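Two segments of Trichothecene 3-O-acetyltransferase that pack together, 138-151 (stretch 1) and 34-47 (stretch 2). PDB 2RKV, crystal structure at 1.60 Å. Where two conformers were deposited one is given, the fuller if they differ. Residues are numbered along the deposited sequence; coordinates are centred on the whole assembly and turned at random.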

# COMPACT_ATOMS: atom_id res chain seq x y z
N LEU A 138 0.68 3.97 14.35
CA LEU A 138 1.71 4.81 14.95
C LEU A 138 1.86 6.06 14.11
O LEU A 138 1.74 6.00 12.88
CB LEU A 138 3.05 4.07 15.01
CG LEU A 138 3.19 2.86 15.94
CD1 LEU A 138 4.46 2.09 15.63
CD2 LEU A 138 3.19 3.30 17.40
N LEU A 139 2.11 7.19 14.76
CA LEU A 139 2.20 8.48 14.06
C LEU A 139 3.52 9.19 14.38
O LEU A 139 4.09 9.01 15.45
CB LEU A 139 1.02 9.36 14.46
CG LEU A 139 -0.27 8.60 14.13
CD1 LEU A 139 -1.03 8.16 15.39
CD2 LEU A 139 -1.14 9.31 13.11
N GLN A 140 4.00 10.00 13.43
CA GLN A 140 5.17 10.84 13.67
C GLN A 140 4.94 12.21 13.04
O GLN A 140 4.56 12.30 11.86
CB GLN A 140 6.45 10.18 13.14
CG GLN A 140 7.74 10.95 13.52
CD GLN A 140 8.94 10.03 13.62
OE1 GLN A 140 8.88 8.98 14.26
NE2 GLN A 140 10.06 10.44 13.01
N LEU A 141 5.14 13.25 13.84
CA LEU A 141 5.12 14.63 13.36
C LEU A 141 6.56 15.08 13.29
O LEU A 141 7.23 15.13 14.31
CB LEU A 141 4.36 15.54 14.33
CG LEU A 141 2.84 15.35 14.41
CD1 LEU A 141 2.24 16.16 15.57
CD2 LEU A 141 2.17 15.71 13.09
N ASN A 142 7.02 15.41 12.08
CA ASN A 142 8.40 15.85 11.87
C ASN A 142 8.41 17.33 11.49
O ASN A 142 7.86 17.70 10.46
CB ASN A 142 9.04 15.05 10.73
CG ASN A 142 8.99 13.56 10.97
OD1 ASN A 142 9.83 13.00 11.69
ND2 ASN A 142 8.00 12.89 10.36
N PHE A 143 9.03 18.17 12.33
CA PHE A 143 9.22 19.56 11.95
C PHE A 143 10.43 19.65 11.03
O PHE A 143 11.52 19.21 11.40
CB PHE A 143 9.51 20.49 13.15
CG PHE A 143 8.57 20.32 14.32
CD1 PHE A 143 7.28 19.81 14.19
CD2 PHE A 143 9.00 20.74 15.57
CE1 PHE A 143 6.45 19.69 15.29
CE2 PHE A 143 8.17 20.63 16.68
CZ PHE A 143 6.89 20.10 16.54
N ILE A 144 10.26 20.20 9.84
CA ILE A 144 11.40 20.47 8.96
C ILE A 144 11.43 21.96 8.64
O ILE A 144 10.44 22.68 8.86
CB ILE A 144 11.35 19.63 7.66
CG1 ILE A 144 10.19 20.09 6.76
CG2 ILE A 144 11.29 18.12 8.00
CD1 ILE A 144 10.21 19.48 5.35
N LYS A 145 12.56 22.44 8.13
CA LYS A 145 12.65 23.85 7.79
C LYS A 145 11.52 24.19 6.82
O LYS A 145 11.42 23.61 5.73
CB LYS A 145 14.01 24.19 7.18
CG LYS A 145 14.14 25.66 6.82
CD LYS A 145 15.53 25.98 6.28
CE LYS A 145 15.62 27.45 5.89
NZ LYS A 145 16.98 27.81 5.41
N GLY A 146 10.64 25.09 7.26
CA GLY A 146 9.53 25.57 6.44
C GLY A 146 8.38 24.60 6.26
O GLY A 146 7.50 24.82 5.41
N GLY A 147 8.36 23.52 7.04
CA GLY A 147 7.35 22.49 6.79
C GLY A 147 7.06 21.52 7.91
O GLY A 147 7.60 21.61 9.03
N LEU A 148 6.17 20.58 7.60
CA LEU A 148 5.79 19.52 8.52
C LEU A 148 5.62 18.26 7.70
O LEU A 148 4.97 18.29 6.64
CB LEU A 148 4.46 19.87 9.21
CG LEU A 148 3.80 18.79 10.07
CD1 LEU A 148 4.51 18.68 11.41
CD2 LEU A 148 2.31 19.10 10.25
N ILE A 149 6.20 17.15 8.16
CA ILE A 149 5.92 15.85 7.56
C ILE A 149 5.17 15.01 8.58
O ILE A 149 5.69 14.72 9.65
CB ILE A 149 7.20 15.10 7.10
CG1 ILE A 149 7.94 15.92 6.04
CG2 ILE A 149 6.86 13.69 6.59
CD1 ILE A 149 9.35 15.40 5.75
N LEU A 150 3.94 14.64 8.22
CA LEU A 150 3.15 13.74 9.05
C LEU A 150 3.27 12.34 8.47
O LEU A 150 2.95 12.13 7.30
CB LEU A 150 1.67 14.17 9.05
CG LEU A 150 0.67 13.14 9.60
CD1 LEU A 150 0.97 12.77 11.06
CD2 LEU A 150 -0.76 13.63 9.46
N THR A 151 3.72 11.39 9.28
CA THR A 151 3.84 10.01 8.81
C THR A 151 2.91 9.11 9.62
O THR A 151 2.86 9.19 10.84
CB THR A 151 5.29 9.50 8.89
OG1 THR A 151 6.13 10.36 8.11
CG2 THR A 151 5.40 8.04 8.38
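Stretch 2, residues 34-47: QYPTIVSTFEQGLK

A helix laid on a β-hairpin shows how alternation in a strand and periodicity in a helix select the side chains that meet. In Trichothecene 3-O-acetyltransferase the strands 138-144 and 147-151 are joined by a type II turn from I144 to G147, in which G146 adopts a positive phi (74°) that favours glycine. Stretch 2 is helical from about Y35 through K47. It runs antiparallel to the first strand (172°, axes 10.6 Å apart at closest approach) and nearly along the second, with a crossing angle of -22° and a closest approach of 11.3 Å.

Along the first strand L139, L141 and F143 point toward the helix, while Q140 and N142 point away; from the second come L148 and L150. The helix answers with Y35, I38, F42 and L46, spaced three or four residues apart, and V39 sideways.

Rotamers complete the fit. Y35 and F143 are both m at chi1, which lays their rings in an offset stack, centroids 4.2 Å apart and planes at 25°; each CB lies over the other's ring face. The same pose carries Y35 OH to the turn, where it donates a hydrogen bond to G147 O (2.7 Å). A water donates to Y35 OH (2.8 Å) and accepts from G146 N (2.9 Å). V39, t at chi1, sets CG2 at the edge of the F143 ring, 3.7 Å from F143 CZ.

F42, t at chi1, extends its ring against leucines of both strands: L141 CD2 lies over one face, 4.3 Å from the ring centroid, whereas F42 CZ meets L139 CD2, at the ring edge, at 3.7 Å and L150 CD1 at 3.5 Å. L139 has an off-well chi2 (111°), and its CD1 reaches L46 CD2 at 3.6 Å. L148, t then p, brings CD2 within 3.9 Å of I38 CG2.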

# COMPACT_ATOMS: atom_id res chain seq x y z
N GLN A 34 3.94 28.30 14.78
CA GLN A 34 2.76 27.45 14.59
C GLN A 34 2.89 26.04 15.15
O GLN A 34 1.87 25.35 15.35
CB GLN A 34 2.44 27.36 13.10
CG GLN A 34 2.04 28.66 12.47
CD GLN A 34 1.99 28.55 10.96
OE1 GLN A 34 1.32 27.67 10.42
NE2 GLN A 34 2.72 29.41 10.28
N TYR A 35 4.11 25.58 15.40
CA TYR A 35 4.29 24.17 15.79
C TYR A 35 3.60 23.74 17.10
O TYR A 35 3.00 22.67 17.13
CB TYR A 35 5.77 23.75 15.78
CG TYR A 35 6.40 23.71 14.39
CD1 TYR A 35 5.98 22.79 13.42
CD2 TYR A 35 7.44 24.58 14.07
CE1 TYR A 35 6.59 22.75 12.15
CE2 TYR A 35 8.05 24.56 12.82
CZ TYR A 35 7.62 23.65 11.87
OH TYR A 35 8.23 23.64 10.63
N PRO A 36 3.69 24.55 18.18
CA PRO A 36 3.01 24.08 19.41
C PRO A 36 1.51 23.76 19.21
O PRO A 36 1.03 22.74 19.72
CB PRO A 36 3.20 25.24 20.38
CG PRO A 36 4.51 25.85 19.94
CD PRO A 36 4.41 25.81 18.43
N THR A 37 0.80 24.62 18.47
CA THR A 37 -0.63 24.40 18.21
C THR A 37 -0.87 23.24 17.25
O THR A 37 -1.84 22.48 17.42
CB THR A 37 -1.32 25.71 17.76
OG1 THR A 37 -1.26 26.66 18.83
CG2 THR A 37 -2.79 25.46 17.43
N ILE A 38 0.03 23.06 16.28
CA ILE A 38 -0.02 21.85 15.45
C ILE A 38 -0.04 20.59 16.33
O ILE A 38 -0.89 19.72 16.19
CB ILE A 38 1.14 21.81 14.42
CG1 ILE A 38 0.90 22.86 13.32
CG2 ILE A 38 1.28 20.41 13.82
CD1 ILE A 38 2.14 23.19 12.51
N VAL A 39 0.90 20.53 17.27
CA VAL A 39 1.05 19.36 18.11
C VAL A 39 -0.15 19.18 19.04
O VAL A 39 -0.67 18.07 19.16
CB VAL A 39 2.38 19.42 18.91
CG1 VAL A 39 2.47 18.25 19.90
CG2 VAL A 39 3.56 19.42 17.95
N SER A 40 -0.59 20.25 19.70
CA SER A 40 -1.73 20.12 20.62
C SER A 40 -3.03 19.76 19.89
O SER A 40 -3.83 18.96 20.39
CB SER A 40 -1.89 21.37 21.50
OG SER A 40 -2.08 22.51 20.71
N THR A 41 -3.25 20.34 18.72
CA THR A 41 -4.42 19.99 17.90
C THR A 41 -4.38 18.52 17.54
O THR A 41 -5.39 17.81 17.65
CB THR A 41 -4.50 20.85 16.62
OG1 THR A 41 -4.81 22.20 17.00
CG2 THR A 41 -5.58 20.31 15.65
N PHE A 42 -3.21 18.05 17.12
CA PHE A 42 -3.06 16.64 16.75
C PHE A 42 -3.26 15.70 17.94
O PHE A 42 -3.96 14.68 17.83
CB PHE A 42 -1.70 16.43 16.09
CG PHE A 42 -1.64 15.22 15.22
CD1 PHE A 42 -0.96 14.08 15.65
CD2 PHE A 42 -2.24 15.21 13.97
CE1 PHE A 42 -0.89 12.94 14.85
CE2 PHE A 42 -2.18 14.09 13.16
CZ PHE A 42 -1.50 12.95 13.60
N GLU A 43 -2.70 16.05 19.09
CA GLU A 43 -2.84 15.21 20.28
C GLU A 43 -4.29 15.16 20.76
O GLU A 43 -4.78 14.10 21.16
CB GLU A 43 -1.87 15.66 21.39
CG GLU A 43 -0.42 15.37 20.98
CD GLU A 43 0.54 15.23 22.15
OE1 GLU A 43 0.84 16.25 22.80
OE2 GLU A 43 1.02 14.10 22.39
N GLN A 44 -4.97 16.30 20.69
CA GLN A 44 -6.37 16.37 21.07
C GLN A 44 -7.23 15.54 20.11
O GLN A 44 -8.19 14.88 20.54
CB GLN A 44 -6.83 17.83 21.15
CG GLN A 44 -6.35 18.54 22.42
CD GLN A 44 -6.11 20.04 22.25
OE1 GLN A 44 -6.54 20.65 21.26
NE2 GLN A 44 -5.42 20.64 23.21
N GLY A 45 -6.88 15.55 18.83
CA GLY A 45 -7.56 14.71 17.83
C GLY A 45 -7.41 13.23 18.15
O GLY A 45 -8.38 12.47 18.11
N LEU A 46 -6.18 12.82 18.47
CA LEU A 46 -5.92 11.42 18.81
C LEU A 46 -6.72 10.99 20.03
O LEU A 46 -7.28 9.88 20.06
CB LEU A 46 -4.42 11.18 19.04
CG LEU A 46 -3.56 11.14 17.78
CD1 LEU A 46 -2.09 11.20 18.16
CD2 LEU A 46 -3.84 9.88 16.95
N LYS A 47 -6.80 11.87 21.03
CA LYS A 47 -7.59 11.60 22.22
C LYS A 47 -9.08 11.42 21.89
O LYS A 47 -9.68 10.43 22.29
CB LYS A 47 -7.39 12.71 23.27
CG LYS A 47 -8.10 12.45 24.59
CD LYS A 47 -7.67 13.46 25.65
CE LYS A 47 -8.54 13.34 26.89
O HOH W 1 10.11 25.69 10.02